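Local coordinates for protein glyceraldehyde-3-phosphate dehydrogenase (Sulfolobus solfataricus, PDB 1B7G) that oxidises and phosphorylates D-glyceraldehyde 3-phosphate to 1,3-bisphosphoglycerate in glycolysis, using NADP in marked preference to NAD, at residues R161-R166 / A207-I212; H219-N224 / Y296-E301; R245-S250 / I275-I280. The protein carries 1 engineered substitution. All coordinates share one frame; numbering follows the deposited sequence.

Contact 1: R161-R166 / A207-I212. With SO4 (sulfate ion), chain C; SO4 (sulfate ion), chain D.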
ATOM      1  N   ARG A 161     -10.530  30.060   7.128  1.00 20.76           N
ATOM      2  CA  ARG A 161     -10.093  29.629   8.464  1.00 24.87           C
ATOM      3  C   ARG A 161     -10.026  28.093   8.364  1.00 25.80           C
ATOM      4  O   ARG A 161     -10.956  27.507   7.807  1.00 29.45           O
ATOM      5  CB  ARG A 161     -11.015  30.054   9.604  1.00 23.33           C
ATOM      6  CG  ARG A 161     -11.113  31.590   9.790  1.00 23.04           C
ATOM      7  CD  ARG A 161      -9.794  32.133  10.287  1.00 27.64           C
ATOM      8  NE  ARG A 161      -9.819  33.576  10.572  1.00 30.10           N
ATOM      9  CZ  ARG A 161      -9.418  34.501   9.696  1.00 46.09           C
ATOM     10  NH1 ARG A 161      -8.985  34.079   8.504  1.00 27.02           N
ATOM     11  NH2 ARG A 161      -9.432  35.806   9.975  1.00 29.16           N
ATOM     12  N   ALA A 162      -8.880  27.514   8.747  1.00 27.09           N
ATOM     13  CA  ALA A 162      -8.767  26.075   8.577  1.00 26.24           C
ATOM     14  C   ALA A 162      -8.006  25.462   9.774  1.00 21.52           C
ATOM     15  O   ALA A 162      -7.124  26.066  10.332  1.00 21.58           O
ATOM     16  CB  ALA A 162      -7.979  25.733   7.300  1.00 22.04           C
ATOM     17  N   THR A 163      -8.428  24.256  10.040  1.00 20.28           N
ATOM     18  CA  THR A 163      -7.744  23.392  10.988  1.00 23.01           C
ATOM     19  C   THR A 163      -7.223  22.148  10.249  1.00 18.05           C
ATOM     20  O   THR A 163      -7.928  21.490   9.514  1.00 22.29           O
ATOM     21  CB  THR A 163      -8.752  23.021  12.086  1.00 25.77           C
ATOM     22  OG1 THR A 163      -8.820  24.054  13.063  1.00 24.11           O
ATOM     23  CG2 THR A 163      -8.317  21.729  12.785  1.00 31.43           C
ATOM     24  N   ILE A 164      -5.934  21.916  10.432  1.00 24.12           N
ATOM     25  CA  ILE A 164      -5.204  20.828   9.816  1.00 23.79           C
ATOM     26  C   ILE A 164      -4.766  19.762  10.820  1.00 19.11           C
ATOM     27  O   ILE A 164      -3.963  19.996  11.716  1.00 18.92           O
ATOM     28  CB  ILE A 164      -3.970  21.354   9.058  1.00 26.14           C
ATOM     29  CG1 ILE A 164      -4.401  22.344   7.944  1.00 28.65           C
ATOM     30  CG2 ILE A 164      -3.226  20.210   8.349  1.00 30.55           C
ATOM     31  CD1 ILE A 164      -3.219  23.181   7.482  1.00 25.27           C
ATOM     32  N   VAL A 165      -5.275  18.556  10.614  1.00 16.75           N
ATOM     33  CA  VAL A 165      -4.878  17.403  11.418  1.00 18.52           C
ATOM     34  C   VAL A 165      -3.764  16.642  10.664  1.00 17.53           C
ATOM     35  O   VAL A 165      -4.086  16.017   9.672  1.00 18.50           O
ATOM     36  CB  VAL A 165      -6.078  16.480  11.648  1.00 23.95           C
ATOM     37  CG1 VAL A 165      -5.638  15.190  12.382  1.00 16.88           C
ATOM     38  CG2 VAL A 165      -7.184  17.240  12.364  1.00 21.18           C
ATOM     39  N   ARG A 166      -2.536  16.767  11.111  1.00 21.55           N
ATOM     40  CA  ARG A 166      -1.422  16.147  10.359  1.00 20.49           C
ATOM     41  C   ARG A 166      -1.126  14.723  10.796  1.00 26.62           C
ATOM     42  O   ARG A 166      -1.105  14.406  12.004  1.00 20.97           O
ATOM     43  CB  ARG A 166      -0.177  17.018  10.488  1.00 20.86           C
ATOM     44  CG  ARG A 166      -0.330  18.487  10.299  1.00 19.83           C
ATOM     45  CD  ARG A 166       0.914  19.348  10.203  1.00 24.00           C
ATOM     46  NE  ARG A 166       1.907  18.846   9.249  1.00 26.15           N
ATOM     47  CZ  ARG A 166       2.898  18.025   9.524  1.00 36.70           C
ATOM     48  NH1 ARG A 166       3.123  17.620  10.781  1.00 20.64           N
ATOM     49  NH2 ARG A 166       3.701  17.601   8.536  1.00 25.15           N
ATOM     50  N   ALA A 207      -6.187  32.163   8.153  1.00 21.94           N
ATOM     51  CA  ALA A 207      -5.504  31.794   9.379  1.00 22.44           C
ATOM     52  C   ALA A 207      -5.687  30.295   9.550  1.00 16.79           C
ATOM     53  O   ALA A 207      -6.727  29.718   9.229  1.00 23.29           O
ATOM     54  CB  ALA A 207      -5.982  32.643  10.579  1.00 20.09           C
ATOM     55  N   THR A 208      -4.663  29.619  10.029  1.00 20.92           N
ATOM     56  CA  THR A 208      -4.713  28.171  10.146  1.00 26.65           C
ATOM     57  C   THR A 208      -4.122  27.711  11.485  1.00 17.50           C
ATOM     58  O   THR A 208      -3.231  28.359  12.007  1.00 23.66           O
ATOM     59  CB  THR A 208      -3.841  27.486   9.068  1.00 23.24           C
ATOM     60  OG1 THR A 208      -2.531  28.036   9.139  1.00 22.84           O
ATOM     61  CG2 THR A 208      -4.416  27.649   7.664  1.00 20.72           C
ATOM     62  N   MET A 209      -4.678  26.602  11.960  1.00 20.08           N
ATOM     63  CA  MET A 209      -4.056  25.952  13.122  1.00 20.53           C
ATOM     64  C   MET A 209      -3.785  24.495  12.753  1.00 19.48           C
ATOM     65  O   MET A 209      -4.568  23.930  11.980  1.00 21.97           O
ATOM     66  CB  MET A 209      -5.047  25.941  14.291  1.00 18.49           C
ATOM     67  CG  MET A 209      -5.472  27.240  14.897  1.00 30.72           C
ATOM     68  SD  MET A 209      -6.790  27.124  16.118  1.00 30.29           S
ATOM     69  CE  MET A 209      -8.219  27.621  15.182  1.00 28.63           C
ATOM     70  N   ALA A 210      -2.784  23.865  13.359  1.00 21.34           N
ATOM     71  CA  ALA A 210      -2.482  22.487  13.004  1.00 19.34           C
ATOM     72  C   ALA A 210      -2.121  21.682  14.296  1.00 20.97           C
ATOM     73  O   ALA A 210      -1.498  22.226  15.182  1.00 20.13           O
ATOM     74  CB  ALA A 210      -1.238  22.455  12.118  1.00 26.37           C
ATOM     75  N   VAL A 211      -2.399  20.398  14.199  1.00 19.61           N
ATOM     76  CA  VAL A 211      -2.132  19.436  15.234  1.00 23.93           C
ATOM     77  C   VAL A 211      -1.676  18.103  14.588  1.00 22.91           C
ATOM     78  O   VAL A 211      -2.168  17.817  13.493  1.00 24.95           O
ATOM     79  CB  VAL A 211      -3.389  19.174  16.079  1.00 16.64           C
ATOM     80  CG1 VAL A 211      -4.515  18.592  15.234  1.00 20.64           C
ATOM     81  CG2 VAL A 211      -3.063  18.189  17.212  1.00 16.38           C
ATOM     82  N   ILE A 212      -0.823  17.398  15.271  1.00 18.97           N
ATOM     83  CA  ILE A 212      -0.332  16.063  14.882  1.00 21.81           C
ATOM     84  C   ILE A 212      -1.138  14.992  15.622  1.00 25.93           C
ATOM     85  O   ILE A 212      -1.370  15.098  16.824  1.00 22.71           O
ATOM     86  CB  ILE A 212       1.157  15.911  15.140  1.00 16.84           C
ATOM     87  CG1 ILE A 212       2.049  16.689  14.162  1.00 16.93           C
ATOM     88  CG2 ILE A 212       1.649  14.425  15.162  1.00 17.04           C
ATOM     89  CD1 ILE A 212       3.511  16.799  14.664  1.00 17.96           C
TER
HETATM   90  S   SO4 C 601       2.716  20.479   5.815  1.00 25.27           S
HETATM   91  O1  SO4 C 601       3.890  19.783   6.325  1.00 34.33           O
HETATM   92  O2  SO4 C 601       1.577  20.392   6.885  1.00 29.64           O
HETATM   93  O3  SO4 C 601       2.110  19.975   4.586  1.00 30.69           O
HETATM   94  O4  SO4 C 601       3.129  21.884   5.649  1.00 30.27           O
HETATM   95  S   SO4 D 603       6.726  15.583   7.881  1.00 44.76           S
HETATM   96  O1  SO4 D 603       7.399  14.328   7.374  1.00 57.79           O
HETATM   97  O2  SO4 D 603       5.553  15.216   8.712  1.00 55.97           O
HETATM   98  O3  SO4 D 603       6.262  16.293   6.641  1.00 56.77           O
HETATM   99  O4  SO4 D 603       7.690  16.392   8.653  1.00 53.15           O
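Strands 161-166 and 207-212 run parallel in the mixed sheet of the catalytic domain, and five backbone hydrogen bonds join them, each with its donor nearly along the C=O axis. The last, from Arg-166 N to Val-211 O, is the shortest at 2.6 Å. The two faces differ in burial. On that of Ala-162, Ile-164, Thr-208 and Ala-210 the side chains are buried: Ile-164 CB lies 4.2 Å from Ala-210 CB, and Thr-208 OG1, in the crowded position between its backbone N and carbonyl carbon, bonds to Ser-191 OG. Arg-166 ends this face. Its chain leaves alongside Ile-212, bends at CG-CD (chi3 50°) and brings NH1 to 3.7 Å from Ile-212 CG1 at the guanidinium edge. NE donates a hydrogen bond of 2.8 Å to O2 of the chain C sulfate; NH2 donates to O1 of the same ion and, at 3.0 Å, to O2 of the chain D sulfate. The ions probably come from the crystallisation liquor, but Arg-166 belongs to both phosphate sites of the enzyme, so they plausibly mimic phosphate; the salt bridge from NH1 to Asp-185 would help to fix the group's rotation. The other face is partly open to solvent. There Met-209, exposed, crosses Thr-163 obliquely with CE 4.2 Å from OG1, and Val-165 stands side by side with Val-211. At its far end Arg-161, bent at CB-CG, lays one face of its guanidinium over Ala-207 CB, which is 3.6 Å from the plane and offset toward the rim, while NH2 forms a salt bridge with Asp-205. Helix 193-198, through His-193, and helix 139-152, through Leu-144 and Asn-140, pack on the buried face; strand 219-227 pairs antiparallel with the other edge of strand 157-167.

Contact 2: H219-N224 / Y296-E301; sequences HMHFIN and YAVHQE
Residues 219-221 and 296-298 pair as antiparallel strands in the mixed sheet of the GAPDH catalytic domain, with His-219 of the catalytic site at one end; the chain from His-299 on leaves the strand. His-219/Val-298 and His-221/Tyr-296 are hydrogen-bonded pairs, flanking the non-hydrogen-bonded pair Met-220/Ala-297. His-221 and Tyr-296, on one face of the sheet, cross obliquely. Tyr-296 CG occupies the crowded position between backbone N and carbonyl carbon (chi1 56°), which turns the phenol toward strand 219-224. His-221 CB then sits over the phenol face, 3.6 Å from the ring centroid, in a CH-pi contact, while Tyr-296 CE1 lies over the imidazole. The two rings are tilted by 34°, and His-221 ND1 and Tyr-296 OH are joined by a weak, bent hydrogen bond of 2.8 Å. The other ring nitrogen, NE2, bonds to Asn-140 OD1 of the phosphate site and lies 3.7 Å from Val-298 CG2, so both ring nitrogens have partners in this buried place. An alanine at His-221 would remove the imidazole and would probably loosen the side chain of Asn-140 and leave the tyrosine hydroxyl without this partner. Ile-223 crosses the phenol at about a right angle, its CG2 4.0 Å from Tyr-296 CE2. Farther along the same face, His-219 is set by a bond from Arg-167 N to ND1, which, with the ring nitrogen as acceptor, would leave the proton on NE2 if the ring is neutral. Gln-300, in an NAD-binding position by similarity, crosses this ring at about a right angle, with OE1 over one face; NE2 of the amide is held by Asp-170 and Leu-217 O. The nearest approach of the two side chains is made by His-219 NE2, 3.4 Å from Gln-300 CB.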
ATOM      1  N   HIS A 219      -3.296  13.246   5.971  1.00 21.08           N
ATOM      2  CA  HIS A 219      -3.719  14.397   6.730  1.00 21.82           C
ATOM      3  C   HIS A 219      -5.203  14.621   6.464  1.00 23.57           C
ATOM      4  O   HIS A 219      -5.706  14.143   5.441  1.00 19.58           O
ATOM      5  CB  HIS A 219      -3.015  15.659   6.217  1.00 20.08           C
ATOM      6  CG  HIS A 219      -1.532  15.641   6.238  1.00 22.82           C
ATOM      7  ND1 HIS A 219      -0.786  15.405   7.357  1.00 24.00           N
ATOM      8  CD2 HIS A 219      -0.625  15.856   5.243  1.00 25.18           C
ATOM      9  CE1 HIS A 219       0.492  15.504   7.103  1.00 22.15           C
ATOM     10  NE2 HIS A 219       0.615  15.797   5.790  1.00 24.37           N
ATOM     11  N   MET A 220      -5.824  15.474   7.290  1.00 17.88           N
ATOM     12  CA  MET A 220      -7.153  15.940   7.057  1.00 21.22           C
ATOM     13  C   MET A 220      -7.264  17.435   7.347  1.00 22.73           C
ATOM     14  O   MET A 220      -6.645  17.995   8.256  1.00 21.98           O
ATOM     15  CB  MET A 220      -8.314  15.222   7.778  1.00 23.64           C
ATOM     16  CG  MET A 220      -8.776  13.964   7.037  1.00 23.15           C
ATOM     17  SD  MET A 220     -10.228  13.199   7.726  1.00 21.17           S
ATOM     18  CE  MET A 220     -11.504  14.321   7.066  1.00 24.74           C
ATOM     19  N   HIS A 221      -8.108  18.096   6.514  1.00 23.80           N
ATOM     20  CA  HIS A 221      -8.369  19.514   6.716  1.00 25.84           C
ATOM     21  C   HIS A 221      -9.854  19.770   7.018  1.00 18.25           C
ATOM     22  O   HIS A 221     -10.733  19.171   6.497  1.00 21.59           O
ATOM     23  CB  HIS A 221      -8.016  20.430   5.522  1.00 19.60           C
ATOM     24  CG  HIS A 221      -6.558  20.400   5.145  1.00 19.93           C
ATOM     25  ND1 HIS A 221      -5.956  21.477   4.493  1.00 24.93           N
ATOM     26  CD2 HIS A 221      -5.614  19.472   5.306  1.00 24.25           C
ATOM     27  CE1 HIS A 221      -4.652  21.153   4.316  1.00 20.56           C
ATOM     28  NE2 HIS A 221      -4.455  19.951   4.769  1.00 24.88           N
ATOM     29  N   PHE A 222     -10.062  20.807   7.851  1.00 16.42           N
ATOM     30  CA  PHE A 222     -11.472  21.141   8.186  1.00 23.11           C
ATOM     31  C   PHE A 222     -11.595  22.645   7.966  1.00 21.62           C
ATOM     32  O   PHE A 222     -10.803  23.397   8.549  1.00 21.33           O
ATOM     33  CB  PHE A 222     -11.807  20.760   9.621  1.00 28.14           C
ATOM     34  CG  PHE A 222     -11.594  19.289   9.904  1.00 23.06           C
ATOM     35  CD1 PHE A 222     -12.549  18.364   9.527  1.00 24.19           C
ATOM     36  CD2 PHE A 222     -10.419  18.841  10.479  1.00 34.87           C
ATOM     37  CE1 PHE A 222     -12.339  17.009   9.758  1.00 27.65           C
ATOM     38  CE2 PHE A 222     -10.202  17.487  10.707  1.00 36.88           C
ATOM     39  CZ  PHE A 222     -11.171  16.573  10.347  1.00 27.32           C
ATOM     40  N   ILE A 223     -12.374  23.023   6.957  1.00 22.21           N
ATOM     41  CA  ILE A 223     -12.227  24.415   6.530  1.00 26.72           C
ATOM     42  C   ILE A 223     -13.522  25.203   6.443  1.00 19.44           C
ATOM     43  O   ILE A 223     -14.598  24.688   6.369  1.00 20.81           O
ATOM     44  CB  ILE A 223     -11.543  24.565   5.155  1.00 31.00           C
ATOM     45  CG1 ILE A 223     -12.490  23.990   4.099  1.00 26.75           C
ATOM     46  CG2 ILE A 223     -10.179  23.902   5.081  1.00 39.12           C
ATOM     47  CD1 ILE A 223     -12.144  24.565   2.722  1.00 51.84           C
ATOM     48  N   ASN A 224     -13.283  26.498   6.637  1.00 21.88           N
ATOM     49  CA  ASN A 224     -14.394  27.450   6.630  1.00 24.45           C
ATOM     50  C   ASN A 224     -13.978  28.599   5.692  1.00 23.15           C
ATOM     51  O   ASN A 224     -13.039  29.311   5.993  1.00 26.49           O
ATOM     52  CB  ASN A 224     -14.654  27.956   8.036  1.00 25.72           C
ATOM     53  CG  ASN A 224     -15.722  29.040   8.081  1.00 49.64           C
ATOM     54  OD1 ASN A 224     -15.709  30.082   7.415  1.00 58.13           O
ATOM     55  ND2 ASN A 224     -16.724  28.790   8.919  1.00 46.24           N
ATOM     56  N   TYR A 296     -11.610  17.553   4.041  1.00 19.15           N
ATOM     57  CA  TYR A 296     -10.983  16.726   3.003  1.00 21.90           C
ATOM     58  C   TYR A 296      -9.763  16.020   3.549  1.00 22.90           C
ATOM     59  O   TYR A 296      -9.145  16.443   4.557  1.00 21.76           O
ATOM     60  CB  TYR A 296     -10.709  17.594   1.743  1.00 21.90           C
ATOM     61  CG  TYR A 296      -9.884  18.841   1.930  1.00 18.92           C
ATOM     62  CD1 TYR A 296      -8.489  18.770   2.055  1.00 15.85           C
ATOM     63  CD2 TYR A 296     -10.452  20.092   1.945  1.00 21.12           C
ATOM     64  CE1 TYR A 296      -7.744  19.920   2.213  1.00 20.31           C
ATOM     65  CE2 TYR A 296      -9.708  21.250   2.076  1.00 23.81           C
ATOM     66  CZ  TYR A 296      -8.352  21.158   2.239  1.00 25.98           C
ATOM     67  OH  TYR A 296      -7.612  22.295   2.427  1.00 25.57           O
ATOM     68  N   ALA A 297      -9.403  14.923   2.852  1.00 19.08           N
ATOM     69  CA  ALA A 297      -8.167  14.222   3.163  1.00 20.45           C
ATOM     70  C   ALA A 297      -7.051  14.608   2.208  1.00 24.57           C
ATOM     71  O   ALA A 297      -7.313  14.975   1.040  1.00 27.43           O
ATOM     72  CB  ALA A 297      -8.357  12.692   3.133  1.00 16.00           C
ATOM     73  N   VAL A 298      -5.801  14.518   2.636  1.00 18.69           N
ATOM     74  CA  VAL A 298      -4.652  14.821   1.788  1.00 20.31           C
ATOM     75  C   VAL A 298      -3.633  13.669   1.882  1.00 28.45           C
ATOM     76  O   VAL A 298      -3.198  13.337   2.978  1.00 20.07           O
ATOM     77  CB  VAL A 298      -3.949  16.113   2.206  1.00 24.83           C
ATOM     78  CG1 VAL A 298      -2.733  16.420   1.355  1.00 25.98           C
ATOM     79  CG2 VAL A 298      -4.918  17.331   2.178  1.00 16.76           C
ATOM     80  N   HIS A 299      -3.309  13.039   0.760  1.00 21.01           N
ATOM     81  CA  HIS A 299      -2.274  11.995   0.771  1.00 24.68           C
ATOM     82  C   HIS A 299      -0.930  12.665   0.598  1.00 26.56           C
ATOM     83  O   HIS A 299      -0.512  13.008  -0.533  1.00 24.61           O
ATOM     84  CB  HIS A 299      -2.506  10.908  -0.280  1.00 25.75           C
ATOM     85  CG  HIS A 299      -1.434   9.835  -0.208  1.00 31.00           C
ATOM     86  ND1 HIS A 299      -0.854   9.286  -1.322  1.00 30.14           N
ATOM     87  CD2 HIS A 299      -0.819   9.257   0.837  1.00 25.97           C
ATOM     88  CE1 HIS A 299       0.071   8.418  -0.976  1.00 25.14           C
ATOM     89  NE2 HIS A 299       0.095   8.361   0.352  1.00 31.20           N
ATOM     90  N   GLN A 300      -0.214  12.820   1.705  1.00 21.71           N
ATOM     91  CA  GLN A 300       0.994  13.618   1.730  1.00 26.58           C
ATOM     92  C   GLN A 300       2.144  13.000   0.945  1.00 27.08           C
ATOM     93  O   GLN A 300       3.046  13.745   0.568  1.00 21.66           O
ATOM     94  CB  GLN A 300       1.538  13.969   3.119  1.00 26.31           C
ATOM     95  CG  GLN A 300       2.038  12.765   3.916  1.00 20.31           C
ATOM     96  CD  GLN A 300       0.961  11.785   4.263  1.00 24.19           C
ATOM     97  OE1 GLN A 300      -0.247  12.087   4.373  1.00 21.78           O
ATOM     98  NE2 GLN A 300       1.330  10.513   4.446  1.00 26.56           N
ATOM     99  N   GLU A 301       2.123  11.684   0.747  1.00 25.41           N
ATOM    100  CA  GLU A 301       3.266  11.139  -0.014  1.00 30.93           C
ATOM    101  C   GLU A 301       3.245  11.545  -1.493  1.00 24.24           C
ATOM    102  O   GLU A 301       4.307  11.504  -2.126  1.00 25.02           O
ATOM    103  CB  GLU A 301       3.245   9.615   0.101  1.00 22.86           C
ATOM    104  CG  GLU A 301       3.490   9.148   1.568  1.00 25.17           C
ATOM    105  CD  GLU A 301       3.331   7.605   1.581  1.00 24.85           C
ATOM    106  OE1 GLU A 301       2.205   7.126   1.351  1.00 27.95           O
ATOM    107  OE2 GLU A 301       4.338   6.925   1.766  1.00 28.84           O
TER

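Contact 3: R245-S250 / I275-I280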
ATOM      1  N   ARG A 245      -7.334  16.946  -9.908  1.00 21.96           N
ATOM      2  CA  ARG A 245      -6.494  17.165  -8.755  1.00 23.60           C
ATOM      3  C   ARG A 245      -7.322  17.328  -7.455  1.00 17.77           C
ATOM      4  O   ARG A 245      -6.792  17.398  -6.375  1.00 22.15           O
ATOM      5  CB  ARG A 245      -5.409  18.202  -8.931  1.00 25.89           C
ATOM      6  CG  ARG A 245      -4.329  17.716  -9.889  1.00 28.18           C
ATOM      7  CD  ARG A 245      -3.160  18.679 -10.043  1.00 25.38           C
ATOM      8  NE  ARG A 245      -2.553  18.406 -11.377  1.00 24.89           N
ATOM      9  CZ  ARG A 245      -1.473  19.026 -11.811  1.00 32.70           C
ATOM     10  NH1 ARG A 245      -0.834  19.892 -11.043  1.00 25.54           N
ATOM     11  NH2 ARG A 245      -1.020  18.748 -13.037  1.00 31.59           N
ATOM     12  N   ILE A 246      -8.615  17.235  -7.667  1.00 23.60           N
ATOM     13  CA  ILE A 246      -9.615  17.248  -6.605  1.00 25.46           C
ATOM     14  C   ILE A 246     -10.560  16.089  -6.888  1.00 26.64           C
ATOM     15  O   ILE A 246     -11.058  15.958  -8.019  1.00 27.41           O
ATOM     16  CB  ILE A 246     -10.422  18.538  -6.510  1.00 22.92           C
ATOM     17  CG1 ILE A 246      -9.557  19.725  -6.067  1.00 20.76           C
ATOM     18  CG2 ILE A 246     -11.597  18.380  -5.522  1.00 18.45           C
ATOM     19  CD1 ILE A 246     -10.274  21.084  -6.140  1.00 20.16           C
ATOM     20  N   VAL A 247     -10.793  15.218  -5.923  1.00 24.46           N
ATOM     21  CA  VAL A 247     -11.797  14.162  -6.121  1.00 18.92           C
ATOM     22  C   VAL A 247     -12.853  14.280  -4.998  1.00 22.14           C
ATOM     23  O   VAL A 247     -12.566  14.847  -3.945  1.00 19.09           O
ATOM     24  CB  VAL A 247     -11.236  12.748  -6.154  1.00 23.27           C
ATOM     25  CG1 VAL A 247     -10.437  12.498  -7.434  1.00 26.27           C
ATOM     26  CG2 VAL A 247     -10.379  12.413  -4.935  1.00 18.58           C
ATOM     27  N   LEU A 248     -14.004  13.695  -5.201  1.00 21.01           N
ATOM     28  CA  LEU A 248     -15.075  13.725  -4.211  1.00 25.57           C
ATOM     29  C   LEU A 248     -15.202  12.295  -3.653  1.00 27.76           C
ATOM     30  O   LEU A 248     -14.925  11.330  -4.380  1.00 22.88           O
ATOM     31  CB  LEU A 248     -16.408  14.191  -4.779  1.00 24.41           C
ATOM     32  CG  LEU A 248     -16.498  15.679  -5.152  1.00 32.60           C
ATOM     33  CD1 LEU A 248     -17.849  16.022  -5.747  1.00 24.10           C
ATOM     34  CD2 LEU A 248     -16.249  16.582  -3.935  1.00 30.87           C
ATOM     35  N   ILE A 249     -15.493  12.229  -2.371  1.00 26.36           N
ATOM     36  CA  ILE A 249     -15.706  10.939  -1.677  1.00 27.38           C
ATOM     37  C   ILE A 249     -17.156  10.933  -1.171  1.00 25.16           C
ATOM     38  O   ILE A 249     -17.509  11.773  -0.314  1.00 26.64           O
ATOM     39  CB  ILE A 249     -14.804  10.857  -0.432  1.00 26.75           C
ATOM     40  CG1 ILE A 249     -13.349  11.122  -0.731  1.00 24.41           C
ATOM     41  CG2 ILE A 249     -15.011   9.529   0.320  1.00 24.26           C
ATOM     42  CD1 ILE A 249     -12.605  10.266  -1.710  1.00 19.79           C
ATOM     43  N   SER A 250     -17.984  10.080  -1.705  1.00 31.56           N
ATOM     44  CA  SER A 250     -19.378   9.942  -1.327  1.00 27.99           C
ATOM     45  C   SER A 250     -19.505   9.111  -0.050  1.00 31.18           C
ATOM     46  O   SER A 250     -18.530   8.556   0.437  1.00 24.09           O
ATOM     47  CB  SER A 250     -20.170   9.270  -2.463  1.00 30.53           C
ATOM     48  OG  SER A 250     -19.996   7.858  -2.473  1.00 30.40           O
ATOM     49  N   ILE A 275      -2.646   8.635  -3.858  1.00 26.43           N
ATOM     50  CA  ILE A 275      -3.848   9.391  -4.221  1.00 22.53           C
ATOM     51  C   ILE A 275      -3.432  10.867  -4.176  1.00 27.31           C
ATOM     52  O   ILE A 275      -3.555  11.546  -3.144  1.00 23.80           O
ATOM     53  CB  ILE A 275      -5.049   9.181  -3.334  1.00 24.39           C
ATOM     54  CG1 ILE A 275      -5.525   7.716  -3.274  1.00 21.90           C
ATOM     55  CG2 ILE A 275      -6.236  10.089  -3.686  1.00 17.64           C
ATOM     56  CD1 ILE A 275      -6.612   7.494  -2.232  1.00 23.32           C
ATOM     57  N   PRO A 276      -2.956  11.387  -5.310  1.00 24.71           N
ATOM     58  CA  PRO A 276      -2.432  12.727  -5.366  1.00 23.14           C
ATOM     59  C   PRO A 276      -3.488  13.827  -5.337  1.00 19.03           C
ATOM     60  O   PRO A 276      -3.143  15.017  -5.277  1.00 22.91           O
ATOM     61  CB  PRO A 276      -1.647  12.792  -6.667  1.00 30.85           C
ATOM     62  CG  PRO A 276      -1.695  11.425  -7.278  1.00 33.38           C
ATOM     63  CD  PRO A 276      -2.736  10.622  -6.577  1.00 27.87           C
ATOM     64  N   GLU A 277      -4.741  13.501  -5.538  1.00 18.80           N
ATOM     65  CA  GLU A 277      -5.832  14.438  -5.559  1.00 18.68           C
ATOM     66  C   GLU A 277      -6.318  14.843  -4.153  1.00 27.49           C
ATOM     67  O   GLU A 277      -6.267  14.004  -3.244  1.00 23.85           O
ATOM     68  CB  GLU A 277      -7.030  13.824  -6.288  1.00 20.45           C
ATOM     69  CG  GLU A 277      -6.695  13.403  -7.748  1.00 24.38           C
ATOM     70  CD  GLU A 277      -6.121  12.006  -7.864  1.00 34.00           C
ATOM     71  OE1 GLU A 277      -5.960  11.316  -6.824  1.00 26.86           O
ATOM     72  OE2 GLU A 277      -5.814  11.577  -9.009  1.00 25.94           O
ATOM     73  N   VAL A 278      -6.876  16.031  -4.032  1.00 23.50           N
ATOM     74  CA  VAL A 278      -7.500  16.452  -2.745  1.00 23.13           C
ATOM     75  C   VAL A 278      -8.782  15.668  -2.613  1.00 22.94           C
ATOM     76  O   VAL A 278      -9.536  15.626  -3.604  1.00 20.61           O
ATOM     77  CB  VAL A 278      -7.777  17.974  -2.726  1.00 25.33           C
ATOM     78  CG1 VAL A 278      -8.567  18.419  -1.486  1.00 19.71           C
ATOM     79  CG2 VAL A 278      -6.447  18.730  -2.727  1.00 20.94           C
ATOM     80  N   MET A 279      -9.024  14.969  -1.490  1.00 19.65           N
ATOM     81  CA  MET A 279     -10.173  14.102  -1.328  1.00 21.44           C
ATOM     82  C   MET A 279     -11.283  14.770  -0.502  1.00 25.18           C
ATOM     83  O   MET A 279     -11.204  14.770   0.738  1.00 21.27           O
ATOM     84  CB  MET A 279      -9.781  12.779  -0.649  1.00 19.79           C
ATOM     85  CG  MET A 279      -8.960  11.830  -1.509  1.00 22.69           C
ATOM     86  SD  MET A 279      -7.912  10.722  -0.542  1.00 21.73           S
ATOM     87  CE  MET A 279      -6.469  11.671  -0.293  1.00 14.67           C
ATOM     88  N   ILE A 280     -12.226  15.440  -1.160  1.00 25.48           N
ATOM     89  CA  ILE A 280     -13.263  16.176  -0.438  1.00 24.93           C
ATOM     90  C   ILE A 280     -14.442  15.266  -0.119  1.00 28.39           C
ATOM     91  O   ILE A 280     -14.976  14.587  -0.997  1.00 23.61           O
ATOM     92  CB  ILE A 280     -13.769  17.394  -1.227  1.00 27.17           C
ATOM     93  CG1 ILE A 280     -12.632  18.401  -1.424  1.00 25.27           C
ATOM     94  CG2 ILE A 280     -14.967  18.042  -0.507  1.00 20.72           C
ATOM     95  CD1 ILE A 280     -12.959  19.588  -2.285  1.00 27.91           C
TER
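Val-247 packs against Glu-277, just before the neighbouring parallel strand, and against Val-278 and Met-279 within it. From CB, CG1 stands anti to the carbonyl carbon (chi1 -71°) and reaches back to Glu-277, 3.8 Å from its CB and slightly farther from its CG. CG2, in the crowded position between backbone N and carbonyl carbon, meets Val-278 O at 3.6 Å and Met-279 CG at 3.8 Å. Val-247 N donates to Val-278 O at 2.7 Å and Val-247 O accepts from Ile-280 N, residues either side of Met-279. Beside it on the same face, Ile-249 CD1 lies 3.9 Å from Met-279 CB. On the opposite face Ile-246 CG2 touches Ile-280 CD1 at 3.7 Å, and Leu-248 CD2 packs against Ile-280 CB. Charged side chains lie just before the paired strands: Arg-245 forms salt bridges with Asp-310 and Glu-307, Glu-277 OE2 one with Arg-270 and a hydrogen bond from Leu-335 N. The pair belongs to a beta-alpha-beta crossover whose helix 258-267 packs through Leu-261 on Ile-249 and Met-279. Helix 139-152 meets Ile-246 and Val-278, strand 291-298 flanks strand 278-288, and residues 335-340 make backbone hydrogen bonds along segment 245-250.

How the contacts relate
All three contacts belong to one mixed sheet, in which contact 2 is the middle piece. Strand 219-227 bonds to strand 157-167 of contact 1 through Val-165 N and Met-220 O, and strand 291-298 bonds to strand 278-288 of contact 3 through Ala-297 N and Met-279 O. Contacts 1 and 3 do not touch; their centres are about 19 Å apart. Contacts 2 and 3 are buried, whereas contact 1 is only partly so. Their chemistry follows: anion-binding arginine and an outer face partly open to solvent in contact 1, histidines and tyrosine beside the catalytic site in contact 2, and aliphatic packing in contact 3. Helix 139-152 backs all three.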